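Long-range contacts in L protein (CAS virus, PDB 5MV0), which probably cleaves RNA as a cap-snatching endonuclease, through the N-terminal domain of the reptarenavirus polymerase studied here: residues 26-31 against 41-46; 9-14 against 35-40. All blocks are in the same frame, centred on the assembly; numbering follows the deposited sequence. Where two conformers were deposited one is given.

Overall arrangement
The chain enters helix 4-20, which supplies residues 9-14, then passes through a connecting loop that holds 26-31 and turns into helix 34-57, where 35-40 runs directly into 41-46. Contact 2 pairs the two helices and closes a span of 20 intervening residues; contact 1 folds the loop onto the second helix across nine. Because the segments alternate along the sequence, the contacts cross. Their centres lie about 8 Å apart, and they meet physically: Ser29 O is 2.9 Å from Ser40 OG, a probable hydrogen bond, and Ile30 packs on Lys11. Together they tie helix 4-20, the loop and helix 34-57 into one unit within the arenavirus cap-snatching domain.

Contact 1: 26-31 against 41-46; sequences KQSSIV and AIRLRA
Gln27 and Ser28, in the loop joining helix 4-20 to helix 34-57 of the arenavirus cap-snatching domain, meet the guanidinium of Arg43 on the second helix. The contact is small, burying 155 Å² in total, and most of it falls to Arg43 and Ser28. Arg43 leaves the helix with CG anti to its backbone N (chi1 -178°), and its chain then bends at chi2 and chi3; the guanidinium lies against the loop backbone. Gln27 O sits over one face, 3.1 Å from Arg43 CZ, which leaves its angle to NH1 too poor for a hydrogen bond. The weak bond from Arg43 NH2 to Ser28 OG, with an N-H...O angle of 122°, is doubtful: its 2.5 Å length is uncomfortably short, and Arg43 was modelled in two conformers. In this conformer NH2 also bonds Ser40 OG on its own helix. Beside this polar patch, Leu44 CD1 comes within 3.9 Å of Ser28 OG, and both side chains also touch Leu18 of helix 4-20. Ser28 O is taken by Lys36 NZ of a second subunit. Farther along the loop a water bridges the segments, hydrogen-bonded to Ser29 OG at 2.8 Å and, in the same Arg43 conformer, weakly to Arg43 NE at 3.0 Å.

Contact 2: 9-14 against 35-40; sequences LLKNVI and YKLAMS
Leu37 of helix 34-57 pushes its isobutyl group against Leu10, Lys11 and Ile14 on helix 4-20, making an apolar helix-helix contact in the cap-snatching domain. The segment axes come within 10.5 Å and their N-to-C directions differ by 34°, so the helices run in roughly the same direction. No hydrogen bond joins the segments; the 232 Å² buried between them comes mainly from side-chain packing. The tight part is the surround of Leu37, whose CG, anti to its own backbone N (chi1 -177°), is set where Leu10 CD2 meets it at 3.8 Å. Lys11 CG lies near both Leu37 methyls, closer to Leu37 CD2 at 3.5 Å. That methyl also packs on Leu10, while Leu37 CD1 meets Ile14 CD1 at 3.6 Å, one turn further along helix 4-20 from Leu10. Leu10 and Ile14 each slide past Leu37 in the opposite direction, whereas Lys11 crosses it at about a right angle. Elsewhere the fit is looser: Leu10 CD2 stays 4.1 Å from Ala38 CA, and Ile14 CD1 is 4.4 Å from Ser40 OG, whose polar partner is Ser29 O in the loop. Lys11, partly exposed, gives only its aliphatic stem to the packing; beyond it the chain bends at chi3 and chi4, and NZ forms a salt bridge with Asp32. On the buried side helix 155-170 backs the pair, with Ile168 against Leu10 and Leu161 against Ile14, while Ala41 and Leu44 extend the apolar seam along helix 34-57.

Contact 1: 26-31 against 41-46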
loop_
_atom_site.group_PDB
_atom_site.type_symbol
_atom_site.label_atom_id
_atom_site.label_comp_id
_atom_site.label_asym_id
_atom_site.label_seq_id
_atom_site.Cartn_x
_atom_site.Cartn_y
_atom_site.Cartn_z
ATOM N N LYS B 26 5.200 -6.720 -2.080
ATOM C CA LYS B 26 6.150 -7.540 -2.837
ATOM C C LYS B 26 5.793 -9.017 -2.801
ATOM O O LYS B 26 6.293 -9.786 -3.623
ATOM C CB LYS B 26 7.575 -7.334 -2.320
ATOM C CG LYS B 26 7.752 -7.488 -0.816
ATOM C CD LYS B 26 9.182 -7.136 -0.408
ATOM C CE LYS B 26 9.338 -7.096 1.108
ATOM N NZ LYS B 26 8.585 -5.941 1.704
ATOM N N GLN B 27 4.922 -9.423 -1.888
ATOM C CA GLN B 27 4.504 -10.805 -1.736
ATOM C C GLN B 27 3.121 -11.070 -2.306
ATOM O O GLN B 27 2.599 -12.176 -2.151
ATOM C CB GLN B 27 4.517 -11.193 -0.261
ATOM C CG GLN B 27 5.887 -11.283 0.348
ATOM C CD GLN B 27 5.813 -11.849 1.734
ATOM O OE1 GLN B 27 5.415 -11.155 2.675
ATOM N NE2 GLN B 27 6.162 -13.129 1.875
ATOM N N SER B 28 2.508 -10.088 -2.953
ATOM C CA SER B 28 1.128 -10.253 -3.364
ATOM C C SER B 28 0.982 -9.927 -4.840
ATOM O O SER B 28 1.957 -9.660 -5.549
ATOM C CB SER B 28 0.198 -9.394 -2.501
ATOM O OG SER B 28 -1.109 -9.955 -2.486
ATOM N N SER B 29 -0.263 -9.967 -5.302
ATOM C CA SER B 29 -0.542 -9.788 -6.715
ATOM C C SER B 29 -2.012 -9.471 -6.875
ATOM O O SER B 29 -2.856 -9.909 -6.086
ATOM C CB SER B 29 -0.190 -11.035 -7.537
ATOM O OG SER B 29 -0.852 -12.188 -7.032
ATOM N N ILE B 30 -2.306 -8.712 -7.916
ATOM C CA ILE B 30 -3.660 -8.316 -8.228
ATOM C C ILE B 30 -3.869 -8.597 -9.712
ATOM O O ILE B 30 -3.206 -7.994 -10.564
ATOM C CB ILE B 30 -3.921 -6.843 -7.870
ATOM C CG1 ILE B 30 -5.361 -6.488 -8.155
ATOM C CG2 ILE B 30 -2.947 -5.897 -8.545
ATOM C CD1 ILE B 30 -6.183 -6.829 -7.007
ATOM N N VAL B 31 -4.754 -9.542 -10.024
ATOM C CA VAL B 31 -5.014 -9.943 -11.400
ATOM C C VAL B 31 -6.522 -9.951 -11.617
ATOM O O VAL B 31 -7.306 -9.885 -10.668
ATOM C CB VAL B 31 -4.394 -11.317 -11.729
ATOM C CG1 VAL B 31 -2.896 -11.252 -11.560
ATOM C CG2 VAL B 31 -4.995 -12.418 -10.831
ATOM N N ALA B 41 -5.666 -13.787 -2.615
ATOM C CA ALA B 41 -6.301 -13.294 -1.397
ATOM C C ALA B 41 -6.087 -14.247 -0.231
ATOM O O ALA B 41 -5.790 -13.814 0.889
ATOM C CB ALA B 41 -7.793 -13.090 -1.651
ATOM N N ILE B 42 -6.225 -15.554 -0.480
ATOM C CA ILE B 42 -5.993 -16.552 0.562
ATOM C C ILE B 42 -4.540 -16.531 1.018
ATOM O O ILE B 42 -4.252 -16.585 2.224
ATOM C CB ILE B 42 -6.426 -17.940 0.054
ATOM C CG1 ILE B 42 -7.946 -17.963 -0.108
ATOM C CG2 ILE B 42 -5.902 -19.069 0.980
ATOM C CD1 ILE B 42 -8.461 -19.101 -1.010
ATOM N N ARG B 43 -3.695 -16.457 0.032
ATOM C CA ARG B 43 -2.197 -16.309 0.478
ATOM C C ARG B 43 -1.876 -14.968 1.306
ATOM O O ARG B 43 -1.227 -14.919 2.360
ATOM C CB ARG B 43 -1.280 -16.358 -0.744
ATOM C CG ARG B 43 0.203 -16.263 -0.379
ATOM C CD ARG B 43 0.957 -15.384 -1.362
ATOM N NE ARG B 43 0.044 -14.386 -1.883
ATOM C CZ ARG B 43 -0.185 -13.204 -1.328
ATOM N NH1 ARG B 43 0.482 -12.827 -0.220
ATOM N NH2 ARG B 43 -1.073 -12.411 -1.902
ATOM N N LEU B 44 -2.576 -13.928 0.864
ATOM C CA LEU B 44 -2.387 -12.663 1.577
ATOM C C LEU B 44 -2.894 -12.754 3.013
ATOM O O LEU B 44 -2.266 -12.233 3.945
ATOM C CB LEU B 44 -3.096 -11.542 0.820
ATOM C CG LEU B 44 -2.924 -10.110 1.355
ATOM C CD1 LEU B 44 -1.447 -9.707 1.359
ATOM C CD2 LEU B 44 -3.796 -9.112 0.559
ATOM N N ARG B 45 -4.030 -13.413 3.214
ATOM C CA ARG B 45 -4.530 -13.613 4.572
ATOM C C ARG B 45 -3.475 -14.279 5.458
ATOM O O ARG B 45 -3.206 -13.826 6.584
ATOM C CB ARG B 45 -5.810 -14.438 4.497
ATOM C CG ARG B 45 -6.382 -14.917 5.796
ATOM C CD ARG B 45 -7.748 -15.552 5.510
ATOM N NE ARG B 45 -8.356 -16.080 6.719
ATOM C CZ ARG B 45 -8.151 -17.310 7.176
ATOM N NH1 ARG B 45 -7.353 -18.148 6.518
ATOM N NH2 ARG B 45 -8.737 -17.701 8.295
ATOM N N ALA B 46 -2.849 -15.346 4.949
ATOM C CA ALA B 46 -1.809 -16.038 5.705
ATOM C C ALA B 46 -0.575 -15.164 5.887
ATOM O O ALA B 46 0.062 -15.199 6.948
ATOM C CB ALA B 46 -1.435 -17.350 5.005
HETATM O O HOH W 1 -0.101 -13.502 -4.710
#

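Contact 2: 9-14 against 35-40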
loop_
_atom_site.group_PDB
_atom_site.type_symbol
_atom_site.label_atom_id
_atom_site.label_comp_id
_atom_site.label_asym_id
_atom_site.label_seq_id
_atom_site.Cartn_x
_atom_site.Cartn_y
_atom_site.Cartn_z
ATOM N N LEU B 9 -14.743 -6.473 -6.395
ATOM C CA LEU B 9 -14.699 -6.062 -5.001
ATOM C C LEU B 9 -13.452 -6.601 -4.310
ATOM O O LEU B 9 -12.802 -5.890 -3.536
ATOM C CB LEU B 9 -15.968 -6.536 -4.294
ATOM C CG LEU B 9 -16.214 -5.991 -2.881
ATOM C CD1 LEU B 9 -16.228 -4.434 -2.880
ATOM C CD2 LEU B 9 -17.519 -6.550 -2.302
ATOM N N LEU B 10 -13.096 -7.857 -4.581
ATOM C CA LEU B 10 -11.910 -8.432 -3.953
ATOM C C LEU B 10 -10.641 -7.707 -4.400
ATOM O O LEU B 10 -9.713 -7.529 -3.605
ATOM C CB LEU B 10 -11.840 -9.931 -4.264
ATOM C CG LEU B 10 -10.654 -10.725 -3.705
ATOM C CD1 LEU B 10 -10.587 -10.598 -2.184
ATOM C CD2 LEU B 10 -10.794 -12.185 -4.119
ATOM N N LYS B 11 -10.582 -7.267 -5.662
ATOM C CA LYS B 11 -9.434 -6.464 -6.089
ATOM C C LYS B 11 -9.315 -5.197 -5.254
ATOM O O LYS B 11 -8.218 -4.814 -4.829
ATOM C CB LYS B 11 -9.548 -6.106 -7.574
ATOM C CG LYS B 11 -9.320 -7.289 -8.502
ATOM C CD LYS B 11 -9.080 -6.850 -9.942
ATOM C CE LYS B 11 -10.356 -6.367 -10.598
ATOM N NZ LYS B 11 -10.410 -6.817 -12.029
ATOM N N ASN B 12 -10.444 -4.546 -4.994
ATOM C CA ASN B 12 -10.426 -3.342 -4.178
ATOM C C ASN B 12 -9.974 -3.637 -2.742
ATOM O O ASN B 12 -9.179 -2.880 -2.170
ATOM C CB ASN B 12 -11.812 -2.708 -4.214
ATOM C CG ASN B 12 -11.895 -1.448 -3.381
ATOM O OD1 ASN B 12 -12.306 -1.491 -2.225
ATOM N ND2 ASN B 12 -11.505 -0.319 -3.966
ATOM N N VAL B 13 -10.457 -4.739 -2.150
ATOM C CA VAL B 13 -9.995 -5.148 -0.818
ATOM C C VAL B 13 -8.479 -5.329 -0.814
ATOM O O VAL B 13 -7.772 -4.808 0.057
ATOM C CB VAL B 13 -10.704 -6.445 -0.371
ATOM C CG1 VAL B 13 -10.023 -7.037 0.884
ATOM C CG2 VAL B 13 -12.201 -6.216 -0.148
ATOM N N ILE B 14 -7.950 -6.072 -1.788
ATOM C CA ILE B 14 -6.508 -6.317 -1.813
ATOM C C ILE B 14 -5.748 -5.008 -2.001
ATOM O O ILE B 14 -4.740 -4.743 -1.324
ATOM C CB ILE B 14 -6.165 -7.344 -2.910
ATOM C CG1 ILE B 14 -6.758 -8.722 -2.561
ATOM C CG2 ILE B 14 -4.678 -7.423 -3.108
ATOM C CD1 ILE B 14 -6.499 -9.778 -3.644
ATOM N N TYR B 35 -10.080 -16.959 -10.216
ATOM C CA TYR B 35 -9.497 -18.014 -9.394
ATOM C C TYR B 35 -8.101 -17.639 -8.942
ATOM O O TYR B 35 -7.721 -17.909 -7.797
ATOM C CB TYR B 35 -9.459 -19.343 -10.149
ATOM C CG TYR B 35 -10.819 -19.976 -10.328
ATOM C CD1 TYR B 35 -10.980 -21.102 -11.128
ATOM C CD2 TYR B 35 -11.943 -19.450 -9.694
ATOM C CE1 TYR B 35 -12.219 -21.683 -11.297
ATOM C CE2 TYR B 35 -13.192 -20.028 -9.853
ATOM C CZ TYR B 35 -13.321 -21.146 -10.658
ATOM O OH TYR B 35 -14.552 -21.728 -10.828
ATOM N N LYS B 36 -7.318 -17.040 -9.839
ATOM C CA LYS B 36 -5.991 -16.583 -9.463
ATOM C C LYS B 36 -6.080 -15.503 -8.396
ATOM O O LYS B 36 -5.273 -15.470 -7.459
ATOM C CB LYS B 36 -5.273 -16.067 -10.704
ATOM C CG LYS B 36 -3.781 -16.041 -10.590
ATOM C CD LYS B 36 -3.168 -15.900 -11.976
ATOM C CE LYS B 36 -1.660 -15.832 -11.903
ATOM N NZ LYS B 36 -1.107 -15.791 -13.275
ATOM N N LEU B 37 -7.048 -14.598 -8.535
ATOM C CA LEU B 37 -7.238 -13.560 -7.529
ATOM C C LEU B 37 -7.655 -14.159 -6.195
ATOM O O LEU B 37 -7.176 -13.735 -5.130
ATOM C CB LEU B 37 -8.286 -12.559 -8.009
ATOM C CG LEU B 37 -8.525 -11.373 -7.068
ATOM C CD1 LEU B 37 -7.316 -10.447 -7.060
ATOM C CD2 LEU B 37 -9.770 -10.624 -7.472
ATOM N N ALA B 38 -8.560 -15.142 -6.227
ATOM C CA ALA B 38 -8.991 -15.770 -4.981
ATOM C C ALA B 38 -7.816 -16.414 -4.261
ATOM O O ALA B 38 -7.700 -16.305 -3.033
ATOM C CB ALA B 38 -10.092 -16.810 -5.239
ATOM N N MET B 39 -6.923 -17.083 -5.005
ATOM C CA MET B 39 -5.798 -17.734 -4.334
ATOM C C MET B 39 -4.811 -16.707 -3.794
ATOM O O MET B 39 -4.221 -16.906 -2.721
ATOM C CB MET B 39 -5.106 -18.725 -5.282
ATOM C CG MET B 39 -5.981 -19.944 -5.703
ATOM S SD MET B 39 -7.071 -20.645 -4.420
ATOM C CE MET B 39 -5.875 -21.314 -3.258
ATOM N N SER B 40 -4.631 -15.589 -4.496
ATOM C CA SER B 40 -3.771 -14.531 -3.971
ATOM C C SER B 40 -4.345 -13.947 -2.681
ATOM O O SER B 40 -3.602 -13.659 -1.736
ATOM C CB SER B 40 -3.576 -13.444 -5.038
ATOM O OG SER B 40 -2.976 -12.289 -4.468
#